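Local coordinates for interphotoreceptor retinoid-binding protein (Xenopus laevis, PDB 1J7X) that probably binds and carries retinoids in the matrix between the photoreceptors and the pigment epithelium, at residues 4-9 with 249-254. Residues are numbered along the deposited sequence; the frame is centred on the assembly and turned at random.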
loop_
_atom_site.group_PDB
_atom_site.type_symbol
_atom_site.label_atom_id
_atom_site.label_comp_id
_atom_site.label_asym_id
_atom_site.label_seq_id
_atom_site.Cartn_x
_atom_site.Cartn_y
_atom_site.Cartn_z
ATOM N N VAL A 4 -1.088 -5.707 -34.885
ATOM C CA VAL A 4 -0.564 -4.543 -34.222
ATOM C C VAL A 4 -1.620 -3.456 -34.100
ATOM O O VAL A 4 -1.810 -2.857 -33.039
ATOM C CB VAL A 4 0.662 -3.960 -34.988
ATOM C CG1 VAL A 4 1.178 -2.772 -34.328
ATOM C CG2 VAL A 4 1.777 -5.001 -35.122
ATOM N N THR A 5 -2.349 -3.175 -35.179
ATOM C CA THR A 5 -3.355 -2.123 -35.078
ATOM C C THR A 5 -4.505 -2.568 -34.141
ATOM O O THR A 5 -5.173 -1.776 -33.500
ATOM C CB THR A 5 -3.839 -1.657 -36.468
ATOM O OG1 THR A 5 -4.713 -2.626 -37.086
ATOM C CG2 THR A 5 -2.681 -1.576 -37.390
ATOM N N HIS A 6 -4.715 -3.846 -34.064
ATOM C CA HIS A 6 -5.790 -4.389 -33.239
ATOM C C HIS A 6 -5.476 -4.037 -31.769
ATOM O O HIS A 6 -6.321 -3.508 -31.037
ATOM C CB HIS A 6 -5.872 -5.886 -33.437
ATOM C CG HIS A 6 -7.042 -6.532 -32.752
ATOM N ND1 HIS A 6 -8.346 -6.155 -32.999
ATOM C CD2 HIS A 6 -7.112 -7.539 -31.850
ATOM C CE1 HIS A 6 -9.168 -6.917 -32.305
ATOM N NE2 HIS A 6 -8.446 -7.755 -31.580
ATOM N N VAL A 7 -4.220 -4.263 -31.383
ATOM C CA VAL A 7 -3.815 -3.957 -30.019
ATOM C C VAL A 7 -3.771 -2.478 -29.810
ATOM O O VAL A 7 -4.226 -1.998 -28.809
ATOM C CB VAL A 7 -2.438 -4.542 -29.692
ATOM C CG1 VAL A 7 -2.016 -4.142 -28.267
ATOM C CG2 VAL A 7 -2.514 -5.996 -29.780
ATOM N N LEU A 8 -3.173 -1.783 -30.760
ATOM C CA LEU A 8 -3.023 -0.348 -30.658
ATOM C C LEU A 8 -4.276 0.331 -30.452
ATOM O O LEU A 8 -4.409 1.212 -29.550
ATOM C CB LEU A 8 -2.214 0.150 -31.890
ATOM C CG LEU A 8 -2.009 1.660 -31.941
ATOM C CD1 LEU A 8 -1.138 2.132 -30.807
ATOM C CD2 LEU A 8 -1.303 1.923 -33.336
ATOM N N HIS A 9 -5.314 -0.021 -31.233
ATOM C CA HIS A 9 -6.606 0.655 -31.157
ATOM C C HIS A 9 -7.240 0.447 -29.747
ATOM O O HIS A 9 -7.759 1.316 -29.131
ATOM C CB HIS A 9 -7.572 0.089 -32.275
ATOM C CG HIS A 9 -8.880 0.782 -32.368
ATOM N ND1 HIS A 9 -10.078 0.121 -32.247
ATOM C CD2 HIS A 9 -9.185 2.088 -32.378
ATOM C CE1 HIS A 9 -11.062 0.997 -32.247
ATOM N NE2 HIS A 9 -10.547 2.201 -32.368
ATOM N N PHE A 249 -6.671 -7.770 -24.068
ATOM C CA PHE A 249 -6.766 -7.317 -25.453
ATOM C C PHE A 249 -7.497 -8.427 -26.183
ATOM O O PHE A 249 -6.887 -9.501 -26.429
ATOM C CB PHE A 249 -5.382 -7.130 -26.105
ATOM C CG PHE A 249 -4.641 -5.860 -25.631
ATOM C CD1 PHE A 249 -5.121 -4.621 -25.942
ATOM C CD2 PHE A 249 -3.541 -5.950 -24.836
ATOM C CE1 PHE A 249 -4.518 -3.481 -25.451
ATOM C CE2 PHE A 249 -2.879 -4.836 -24.403
ATOM C CZ PHE A 249 -3.408 -3.591 -24.705
ATOM N N GLY A 250 -8.755 -8.182 -26.494
ATOM C CA GLY A 250 -9.544 -9.145 -27.267
ATOM C C GLY A 250 -8.762 -9.701 -28.438
ATOM O O GLY A 250 -7.970 -8.970 -29.116
ATOM N N ASP A 251 -8.916 -11.019 -28.625
ATOM C CA ASP A 251 -8.294 -11.778 -29.693
ATOM C C ASP A 251 -6.818 -11.975 -29.550
ATOM O O ASP A 251 -6.136 -12.284 -30.536
ATOM C CB ASP A 251 -8.620 -11.107 -31.057
ATOM C CG ASP A 251 -10.152 -10.905 -31.272
ATOM O OD1 ASP A 251 -10.741 -9.913 -30.743
ATOM O OD2 ASP A 251 -10.830 -11.719 -31.955
ATOM N N THR A 252 -6.297 -11.822 -28.328
ATOM C CA THR A 252 -4.860 -11.977 -28.163
ATOM C C THR A 252 -4.568 -12.628 -26.860
ATOM O O THR A 252 -5.440 -12.773 -26.057
ATOM C CB THR A 252 -4.162 -10.627 -28.106
ATOM O OG1 THR A 252 -4.336 -10.069 -26.790
ATOM C CG2 THR A 252 -4.774 -9.628 -29.154
ATOM N N GLN A 253 -3.317 -12.980 -26.678
ATOM C CA GLN A 253 -2.794 -13.561 -25.452
ATOM C C GLN A 253 -2.154 -12.456 -24.560
ATOM O O GLN A 253 -1.279 -12.764 -23.743
ATOM C CB GLN A 253 -1.711 -14.602 -25.789
ATOM C CG GLN A 253 -2.193 -15.883 -26.615
ATOM C CD GLN A 253 -3.233 -16.712 -25.900
ATOM O OE1 GLN A 253 -4.431 -16.564 -26.143
ATOM N NE2 GLN A 253 -2.771 -17.607 -25.013
ATOM N N LEU A 254 -2.512 -11.216 -24.846
ATOM C CA LEU A 254 -1.950 -10.018 -24.139
ATOM C C LEU A 254 -2.940 -9.294 -23.386
ATOM O O LEU A 254 -4.111 -9.337 -23.648
ATOM C CB LEU A 254 -1.315 -9.007 -25.129
ATOM C CG LEU A 254 -0.035 -9.482 -25.782
ATOM C CD1 LEU A 254 0.435 -8.399 -26.795
ATOM C CD2 LEU A 254 1.011 -9.752 -24.813
#
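The loop between antiparallel strands 244-248 and 254-265 packs here against helix 2-18, so the N-terminal helix is tied to a hairpin more than 230 residues on. Residues F249 to T252 form a type II beta turn. V7 and F249 make the apolar half. F249 CG lies anti to its carbonyl carbon, and the V7 and F249 side chains cross at about a right angle. V7 CG1, anti to the backbone N, sits over the ring centre, 3.7 Å from the centroid of F249. This is a CH-pi contact, almost along the ring normal. F249 CE1 also comes to 3.7 Å from V7 O. L11 and Q10 of the same helix touch F249 as well. An alanine in place of F249 would lose the ring under V7 CG1 and would probably loosen the seat of the turn on the helix.

H6 makes the polar half. Its CG is anti to the backbone N (chi1 -174°), which swings the imidazole out to the turn. H6 NE2 approaches G250 O at 2.8 Å and D251 OD1 at 3.3 Å, both near the ring plane. Both hydrogen bonds are weak, with angles at the proton of 126° and 138°, so one N-H is split between two acceptors. The D251 carboxylate stands steeply to the ring. Q10 NE2 is a second donor to G250 O. Inside the turn, T252 OG1 donates to F249 O (2.6 Å) on a lone pair in the carbonyl plane. T252 OG1 also accepts from L254 N (2.9 Å), an ST turn that leads into the next strand. The nearby D251 carboxylate would probably favour a protonated H6, and a charged ring would probably strengthen this otherwise weak polar link.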